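Local atomic coordinates of periplasmic branched-chain amino acid-binding protein (Burkholderia mallei, PDB entry 3I09), a protein that probably binds branched-chain amino acids or related small carboxylates in the periplasm for an ABC transporter, and holds acetoacetic acid in this structure. Residues G104-T109 and E157-D162; M125-G130 and A228-I233; S133-V136 and T142-F145. All coordinates share one frame; numbering follows the deposited sequence. Where two conformers were deposited one is given.

Contact 1: G104-T109 and E157-D162; sequences GADTLT and EKNTAD. With AAE (acetoacetic acid), chain C.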
loop_
_atom_site.group_PDB
_atom_site.type_symbol
_atom_site.label_atom_id
_atom_site.label_comp_id
_atom_site.label_asym_id
_atom_site.label_seq_id
_atom_site.Cartn_x
_atom_site.Cartn_y
_atom_site.Cartn_z
ATOM N N GLY A 104 1.205 -1.367 4.324
ATOM C CA GLY A 104 1.626 -2.621 3.765
ATOM C C GLY A 104 1.791 -3.830 4.629
ATOM O O GLY A 104 1.775 -4.927 4.113
ATOM N N ALA A 105 1.995 -3.669 5.936
ATOM C CA ALA A 105 2.418 -4.821 6.728
ATOM C C ALA A 105 1.452 -5.997 6.595
ATOM O O ALA A 105 0.244 -5.866 6.888
ATOM C CB ALA A 105 2.586 -4.459 8.209
ATOM N N ASP A 106 1.986 -7.164 6.215
ATOM C CA ASP A 106 1.147 -8.372 6.098
ATOM C C ASP A 106 0.611 -8.890 7.442
ATOM O O ASP A 106 -0.250 -9.767 7.469
ATOM C CB ASP A 106 1.840 -9.483 5.284
ATOM C CG ASP A 106 2.988 -10.168 6.010
ATOM O OD1 ASP A 106 3.564 -9.606 6.960
ATOM O OD2 ASP A 106 3.361 -11.287 5.562
ATOM N N THR A 107 1.115 -8.317 8.543
ATOM C CA THR A 107 0.611 -8.561 9.881
ATOM C C THR A 107 -0.926 -8.404 9.960
ATOM O O THR A 107 -1.628 -9.080 10.725
ATOM C CB THR A 107 1.273 -7.534 10.870
ATOM O OG1 THR A 107 2.666 -7.419 10.568
ATOM C CG2 THR A 107 1.108 -7.988 12.242
ATOM N N LEU A 108 -1.439 -7.458 9.183
ATOM C CA LEU A 108 -2.846 -7.137 9.160
ATOM C C LEU A 108 -3.760 -8.304 8.773
ATOM O O LEU A 108 -4.919 -8.280 9.126
ATOM C CB LEU A 108 -3.100 -5.961 8.200
ATOM C CG LEU A 108 -2.716 -4.608 8.769
ATOM C CD1 LEU A 108 -2.556 -3.620 7.573
ATOM C CD2 LEU A 108 -3.771 -4.063 9.852
ATOM N N THR A 109 -3.223 -9.293 8.042
ATOM C CA THR A 109 -3.999 -10.462 7.633
ATOM C C THR A 109 -3.362 -11.760 8.122
ATOM O O THR A 109 -3.643 -12.831 7.632
ATOM C CB THR A 109 -4.162 -10.490 6.106
ATOM O OG1 THR A 109 -2.873 -10.517 5.496
ATOM C CG2 THR A 109 -4.963 -9.221 5.625
ATOM N N GLU A 157 11.228 -6.377 5.544
ATOM C CA GLU A 157 12.533 -7.023 5.621
ATOM C C GLU A 157 12.353 -8.523 5.871
ATOM O O GLU A 157 13.025 -9.351 5.257
ATOM C CB GLU A 157 13.414 -6.388 6.718
ATOM C CG GLU A 157 14.775 -7.098 6.906
ATOM C CD GLU A 157 15.600 -6.581 8.089
ATOM O OE1 GLU A 157 15.672 -5.354 8.322
ATOM O OE2 GLU A 157 16.219 -7.415 8.776
ATOM N N LYS A 158 11.457 -8.886 6.777
ATOM C CA LYS A 158 11.267 -10.316 7.052
ATOM C C LYS A 158 10.709 -11.090 5.845
ATOM O O LYS A 158 11.243 -12.144 5.495
ATOM C CB LYS A 158 10.391 -10.545 8.293
ATOM C CG LYS A 158 9.942 -11.980 8.546
ATOM C CD LYS A 158 11.067 -12.879 8.933
ATOM C CE LYS A 158 10.570 -14.084 9.775
ATOM N NZ LYS A 158 9.523 -14.895 9.065
ATOM N N ASN A 159 9.664 -10.553 5.201
ATOM C CA ASN A 159 9.073 -11.214 4.026
ATOM C C ASN A 159 10.143 -11.336 2.941
ATOM O O ASN A 159 10.297 -12.361 2.308
ATOM C CB ASN A 159 7.909 -10.399 3.446
ATOM C CG ASN A 159 6.624 -10.442 4.277
ATOM O OD1 ASN A 159 6.016 -9.407 4.488
ATOM N ND2 ASN A 159 6.196 -11.622 4.722
ATOM N N THR A 160 10.887 -10.267 2.714
ATOM C CA THR A 160 11.857 -10.249 1.606
ATOM C C THR A 160 13.048 -11.174 1.904
ATOM O O THR A 160 13.489 -11.931 1.021
ATOM C CB THR A 160 12.302 -8.829 1.260
ATOM O OG1 THR A 160 11.147 -7.992 1.023
ATOM C CG2 THR A 160 13.229 -8.812 0.009
ATOM N N ALA A 161 13.572 -11.127 3.131
ATOM C CA ALA A 161 14.640 -12.043 3.535
ATOM C C ALA A 161 14.232 -13.502 3.341
ATOM O O ALA A 161 15.037 -14.341 2.861
ATOM C CB ALA A 161 15.096 -11.799 4.995
ATOM N N ASP A 162 13.008 -13.816 3.727
ATOM C CA ASP A 162 12.481 -15.184 3.553
ATOM C C ASP A 162 12.438 -15.589 2.079
ATOM O O ASP A 162 12.852 -16.709 1.735
ATOM C CB ASP A 162 11.099 -15.342 4.164
ATOM C CG ASP A 162 11.112 -15.349 5.699
ATOM O OD1 ASP A 162 12.191 -15.524 6.334
ATOM O OD2 ASP A 162 10.024 -15.162 6.274
HETATM O O1 AAE C . 2.893 0.427 5.539
HETATM C C2 AAE C . 3.619 1.437 5.524
HETATM O O3 AAE C . 4.009 1.999 6.571
HETATM C C4 AAE C . 4.093 1.962 4.179
HETATM C C5 AAE C . 3.165 3.017 3.645
HETATM O O8 AAE C . 2.036 3.215 4.155
HETATM C C9 AAE C . 3.617 3.683 2.379
#
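Two groups grip OD2 of D106: the side-chain amide of N159, whose ND2 donates to D106 OD2 over 3.0 Å, and the guanidinium of R370, which forms a salt bridge through NH1. The amide bond is fairly straight. The two side chains approach from opposite directions, and the carboxylate and amide planes stand 83° apart. ND2 meets OD2 from above the carboxylate plane, while that oxygen lies close to the plane of the amide.

D106 heads a short 3-10 turn in the loop after strand 97-100. Its CG lies between the backbone N and the carbonyl carbon (chi1 73°), which sends the carboxylate across to helix 151-166. N159 answers from that helix, and the rotation of its amide is fixed at the other end as well: OD1 is bonded to the hydroxyl of T124, which also takes the backbone N-H of D106. The amide flip is thus well defined, since turning it over would set OD1 facing D106 OD2 in place of the N-H and turn the NH2 toward T124.

On the same helix, K158 NZ makes a salt bridge along one helical turn with D162 OD2, 2.8 Å apart, using that oxygen's syn lone pair. At the start of the loop segment, the backbone N of G104 donates to O1 of acetoacetic acid over 2.7 Å, with an N-H...O angle of 168°.

The same loop thus holds the ligand's carboxylate by its backbone and ties itself to helix 151-166 by a side chain. Both D106 and N159 are buried, and the positive charge of R370 probably helps keep the D106 carboxylate ionised there.

Contact 2: M125-G130 and A228-I233; sequences MALAKG and ALLMFI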
loop_
_atom_site.group_PDB
_atom_site.type_symbol
_atom_site.label_atom_id
_atom_site.label_comp_id
_atom_site.label_asym_id
_atom_site.label_seq_id
_atom_site.Cartn_x
_atom_site.Cartn_y
_atom_site.Cartn_z
HETATM N N MSE A 125 4.057 -9.142 1.787
HETATM C CA MSE A 125 4.294 -10.456 1.169
HETATM C C MSE A 125 4.278 -10.345 -0.374
HETATM O O MSE A 125 5.135 -10.897 -1.030
HETATM C CB MSE A 125 3.254 -11.461 1.675
HETATM C CG MSE A 125 3.329 -12.788 1.061
HETATM SE SE MSE A 125 5.007 -13.658 1.654
HETATM C CE MSE A 125 4.399 -14.178 3.405
ATOM N N ALA A 126 3.306 -9.638 -0.951
ATOM C CA ALA A 126 3.260 -9.451 -2.395
ATOM C C ALA A 126 4.480 -8.692 -2.899
ATOM O O ALA A 126 5.006 -9.050 -3.955
ATOM C CB ALA A 126 1.975 -8.722 -2.839
ATOM N N LEU A 127 4.926 -7.664 -2.165
ATOM C CA LEU A 127 6.160 -6.932 -2.532
ATOM C C LEU A 127 7.365 -7.845 -2.607
ATOM O O LEU A 127 8.124 -7.832 -3.589
ATOM C CB LEU A 127 6.433 -5.745 -1.596
ATOM C CG LEU A 127 5.354 -4.654 -1.536
ATOM C CD1 LEU A 127 5.667 -3.602 -0.484
ATOM C CD2 LEU A 127 5.089 -4.010 -2.944
ATOM N N ALA A 128 7.522 -8.653 -1.559
ATOM C CA ALA A 128 8.626 -9.590 -1.447
ATOM C C ALA A 128 8.600 -10.641 -2.548
ATOM O O ALA A 128 9.613 -10.913 -3.195
ATOM C CB ALA A 128 8.568 -10.260 -0.077
ATOM N N LYS A 129 7.442 -11.253 -2.740
ATOM C CA LYS A 129 7.277 -12.267 -3.752
ATOM C C LYS A 129 7.457 -11.711 -5.157
ATOM O O LYS A 129 7.965 -12.412 -6.023
ATOM C CB LYS A 129 5.921 -12.954 -3.608
ATOM C CG LYS A 129 5.872 -13.878 -2.348
ATOM C CD LYS A 129 4.447 -14.417 -2.064
ATOM C CE LYS A 129 4.035 -15.603 -2.978
ATOM N NZ LYS A 129 2.724 -16.272 -2.503
ATOM N N GLY A 130 7.081 -10.466 -5.395
ATOM C CA GLY A 130 7.305 -9.884 -6.697
ATOM C C GLY A 130 8.755 -9.514 -6.966
ATOM O O GLY A 130 9.495 -10.180 -7.735
ATOM N N ALA A 228 14.236 -1.418 -4.822
ATOM C CA ALA A 228 13.259 -0.531 -4.213
ATOM C C ALA A 228 12.030 -1.397 -3.966
ATOM O O ALA A 228 11.228 -1.663 -4.857
ATOM C CB ALA A 228 12.972 0.651 -5.132
ATOM N N LEU A 229 11.900 -1.867 -2.739
ATOM C CA LEU A 229 10.874 -2.852 -2.436
ATOM C C LEU A 229 9.470 -2.238 -2.363
ATOM O O LEU A 229 8.472 -2.953 -2.503
ATOM C CB LEU A 229 11.243 -3.565 -1.130
ATOM C CG LEU A 229 12.531 -4.362 -1.194
ATOM C CD1 LEU A 229 12.969 -4.801 0.255
ATOM C CD2 LEU A 229 12.409 -5.584 -2.103
ATOM N N LEU A 230 9.386 -0.918 -2.164
ATOM C CA LEU A 230 8.092 -0.227 -2.306
ATOM C C LEU A 230 8.319 1.161 -2.908
ATOM O O LEU A 230 9.008 2.006 -2.327
ATOM C CB LEU A 230 7.327 -0.117 -0.997
ATOM C CG LEU A 230 5.935 0.482 -1.117
ATOM C CD1 LEU A 230 5.040 -0.250 -2.192
ATOM C CD2 LEU A 230 5.250 0.543 0.301
HETATM N N MSE A 231 7.805 1.365 -4.116
HETATM C CA MSE A 231 8.004 2.624 -4.855
HETATM C C MSE A 231 6.676 2.927 -5.566
HETATM O O MSE A 231 6.141 2.066 -6.237
HETATM C CB MSE A 231 9.148 2.435 -5.873
HETATM C CG MSE A 231 9.351 3.531 -6.922
HETATM SE SE MSE A 231 11.148 3.446 -7.696
HETATM C CE MSE A 231 12.127 3.669 -6.044
ATOM N N PHE A 232 6.139 4.115 -5.367
ATOM C CA PHE A 232 4.920 4.540 -6.003
ATOM C C PHE A 232 5.268 5.528 -7.122
ATOM O O PHE A 232 6.389 6.021 -7.210
ATOM C CB PHE A 232 3.995 5.212 -4.963
ATOM C CG PHE A 232 3.511 4.274 -3.914
ATOM C CD1 PHE A 232 2.437 3.437 -4.159
ATOM C CD2 PHE A 232 4.191 4.170 -2.700
ATOM C CE1 PHE A 232 1.990 2.537 -3.167
ATOM C CE2 PHE A 232 3.740 3.275 -1.717
ATOM C CZ PHE A 232 2.671 2.459 -1.963
ATOM N N ILE A 233 4.286 5.873 -7.935
ATOM C CA ILE A 233 4.542 6.735 -9.088
ATOM C C ILE A 233 5.097 8.100 -8.658
ATOM O O ILE A 233 5.941 8.654 -9.341
ATOM C CB ILE A 233 3.274 6.867 -9.992
ATOM C CG1 ILE A 233 3.673 7.331 -11.384
ATOM C CG2 ILE A 233 2.193 7.821 -9.372
ATOM C CD1 ILE A 233 2.494 7.497 -12.322
#
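This is a small, buried apolar contact in which one leucine of helix 124-137, L127, lies against the loop that leaves strand 225-228 and leads into helix 233-239. It sits about 9 Å from the centre of the chain, measured from the centre of the contact, beside the ligand pocket.

L127 points toward the loop and meets both its backbone and a side chain. From CB outward it lies over the carbonyl oxygen of L229: CD1 of L127 is 3.5 Å from L229 O, and the other methyl, CD2 of L127, is 3.6 Å from the same atom. These are van der Waals contacts of methyls with a peptide oxygen. The chain bends at L229, where the backbone takes helix-like angles before L230 returns to an extended shape. The CA atoms of L127 and L229 are 6.2 Å apart, the closest backbone approach of the two segments.

Beyond the carbonyl, CD1 of L230 rests against the fork of L127, 3.8 Å from L127 CD1 and equally far from L127 CD2. The two leucines cross obliquely. With CG anti to the backbone N (chi1 -175°), L230 stands up from the loop next to L127, and it also packs on Y122 and F152, both of the ligand pocket. The nearest atoms of the L230 side chain and acetoacetic acid are about 4 Å apart.

Loops at the carboxyl ends of parallel strands, like this one, line the interlobe cleft of type I periplasmic binding proteins; here L127 packs against L230, which lies beside the ligand.

Contact 3: S133-V136 and T142-F145; sequences SAVV and TWFF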
loop_
_atom_site.group_PDB
_atom_site.type_symbol
_atom_site.label_atom_id
_atom_site.label_comp_id
_atom_site.label_asym_id
_atom_site.label_seq_id
_atom_site.Cartn_x
_atom_site.Cartn_y
_atom_site.Cartn_z
ATOM N N SER A 133 11.695 -12.057 -5.524
ATOM C CA SER A 133 11.889 -13.212 -6.401
ATOM C C SER A 133 12.546 -12.846 -7.694
ATOM O O SER A 133 13.425 -13.572 -8.154
ATOM C CB SER A 133 10.585 -13.919 -6.745
ATOM O OG SER A 133 9.897 -14.292 -5.576
ATOM N N ALA A 134 12.088 -11.747 -8.294
ATOM C CA ALA A 134 12.553 -11.319 -9.604
ATOM C C ALA A 134 14.051 -10.958 -9.571
ATOM O O ALA A 134 14.820 -11.382 -10.451
ATOM C CB ALA A 134 11.716 -10.149 -10.128
ATOM N N VAL A 135 14.461 -10.220 -8.556
ATOM C CA VAL A 135 15.858 -9.808 -8.433
ATOM C C VAL A 135 16.760 -11.028 -8.157
ATOM O O VAL A 135 17.813 -11.165 -8.794
ATOM C CB VAL A 135 16.028 -8.711 -7.374
ATOM C CG1 VAL A 135 17.506 -8.380 -7.089
ATOM C CG2 VAL A 135 15.281 -7.442 -7.790
ATOM N N VAL A 136 16.350 -11.920 -7.261
ATOM C CA VAL A 136 17.163 -13.123 -6.961
ATOM C C VAL A 136 17.260 -13.995 -8.216
ATOM O O VAL A 136 18.343 -14.509 -8.543
ATOM C CB VAL A 136 16.604 -13.956 -5.779
ATOM C CG1 VAL A 136 17.448 -15.239 -5.577
ATOM C CG2 VAL A 136 16.589 -13.151 -4.554
ATOM N N THR A 142 23.062 -11.996 -3.171
ATOM C CA THR A 142 23.420 -11.492 -1.831
ATOM C C THR A 142 22.833 -10.117 -1.529
ATOM O O THR A 142 22.943 -9.205 -2.355
ATOM C CB THR A 142 24.940 -11.475 -1.526
ATOM O OG1 THR A 142 25.609 -10.532 -2.359
ATOM C CG2 THR A 142 25.538 -12.841 -1.723
ATOM N N TRP A 143 22.247 -10.000 -0.335
ATOM C CA TRP A 143 21.428 -8.837 0.078
ATOM C C TRP A 143 21.865 -8.223 1.393
ATOM O O TRP A 143 22.222 -8.941 2.327
ATOM C CB TRP A 143 19.946 -9.207 0.235
ATOM C CG TRP A 143 19.243 -9.506 -1.046
ATOM C CD1 TRP A 143 19.568 -10.477 -1.943
ATOM C CD2 TRP A 143 18.102 -8.831 -1.585
ATOM N NE1 TRP A 143 18.706 -10.462 -3.001
ATOM C CE2 TRP A 143 17.786 -9.464 -2.809
ATOM C CE3 TRP A 143 17.300 -7.766 -1.153
ATOM C CZ2 TRP A 143 16.711 -9.059 -3.607
ATOM C CZ3 TRP A 143 16.244 -7.378 -1.939
ATOM C CH2 TRP A 143 15.962 -8.013 -3.157
ATOM N N PHE A 144 21.779 -6.890 1.454
ATOM C CA PHE A 144 21.890 -6.130 2.701
ATOM C C PHE A 144 20.673 -5.206 2.746
ATOM O O PHE A 144 20.343 -4.541 1.748
ATOM C CB PHE A 144 23.190 -5.329 2.765
ATOM C CG PHE A 144 23.501 -4.769 4.146
ATOM C CD1 PHE A 144 23.014 -3.534 4.533
ATOM C CD2 PHE A 144 24.283 -5.498 5.051
ATOM C CE1 PHE A 144 23.309 -3.027 5.796
ATOM C CE2 PHE A 144 24.586 -4.986 6.309
ATOM C CZ PHE A 144 24.089 -3.758 6.677
ATOM N N PHE A 145 19.982 -5.175 3.880
ATOM C CA PHE A 145 18.756 -4.347 3.996
ATOM C C PHE A 145 19.007 -3.011 4.677
ATOM O O PHE A 145 19.757 -2.921 5.696
ATOM C CB PHE A 145 17.632 -5.098 4.700
ATOM C CG PHE A 145 17.081 -6.240 3.911
ATOM C CD1 PHE A 145 16.095 -6.020 2.980
ATOM C CD2 PHE A 145 17.578 -7.528 4.066
ATOM C CE1 PHE A 145 15.600 -7.054 2.202
ATOM C CE2 PHE A 145 17.064 -8.588 3.307
ATOM C CZ PHE A 145 16.086 -8.342 2.373
#
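Apolar contacts carry this pair, and all of them converge on the indole of W143. From helix 124-137, V135 brings CG1 to 3.6 Å from CZ2 of W143, with its CB almost as near, at 3.8 Å from the same CZ2. One residue on, V136 offers its other branch: CG2 lies 3.8 Å from W143 NE1 and 4.2 Å from W143 CZ2. With CG1 of V136 anti to the backbone N (chi1 177°), CG2 is left beside that N, on the side of the tryptophan. The indole extends from strand 142-148 with CG beside the backbone N, reaching across to the helix, and the valines touch its CZ2 and NE1 obliquely.

The polar part is settled locally. W143 NE1 is hydrogen-bonded to the carbonyl oxygen of G140, in the turn between helix and strand, which fixes the rotation of the indole and satisfies its one N-H although a valine methyl lies next to it. K141 of that turn also bonds through NZ to V136 O.

V164 of helix 151-166 and I198 of the neighbouring strand 198-202 also pack on W143. A helix laid on the parallel sheet of the second lobe, followed by a tight return into a central strand, is alpha/beta layering of the kind that builds each lobe of type I periplasmic binding proteins.

Helix 124-137 supplies a segment to both contact 2 and contact 3, whose centres are about 12 Å apart; the centre of contact 1 is about 11 Å from that of contact 2 and about 15 Å from that of contact 3. Along the chain, contact 3 is nested within the loops closed by the other two, while contacts 1 and 2 alternate their segments. Helix 151-166 of contact 1 follows strand 142-148 of contact 3, T160 packing on F145 and W143. Contact 3 thus belongs to the helix-sheet layer of the second lobe, contact 2 to its cleft side, and contact 1 joins that lobe to a first-lobe loop. Contacts 1 and 2 adjoin the ligand, consistent with an interlobe binding cleft.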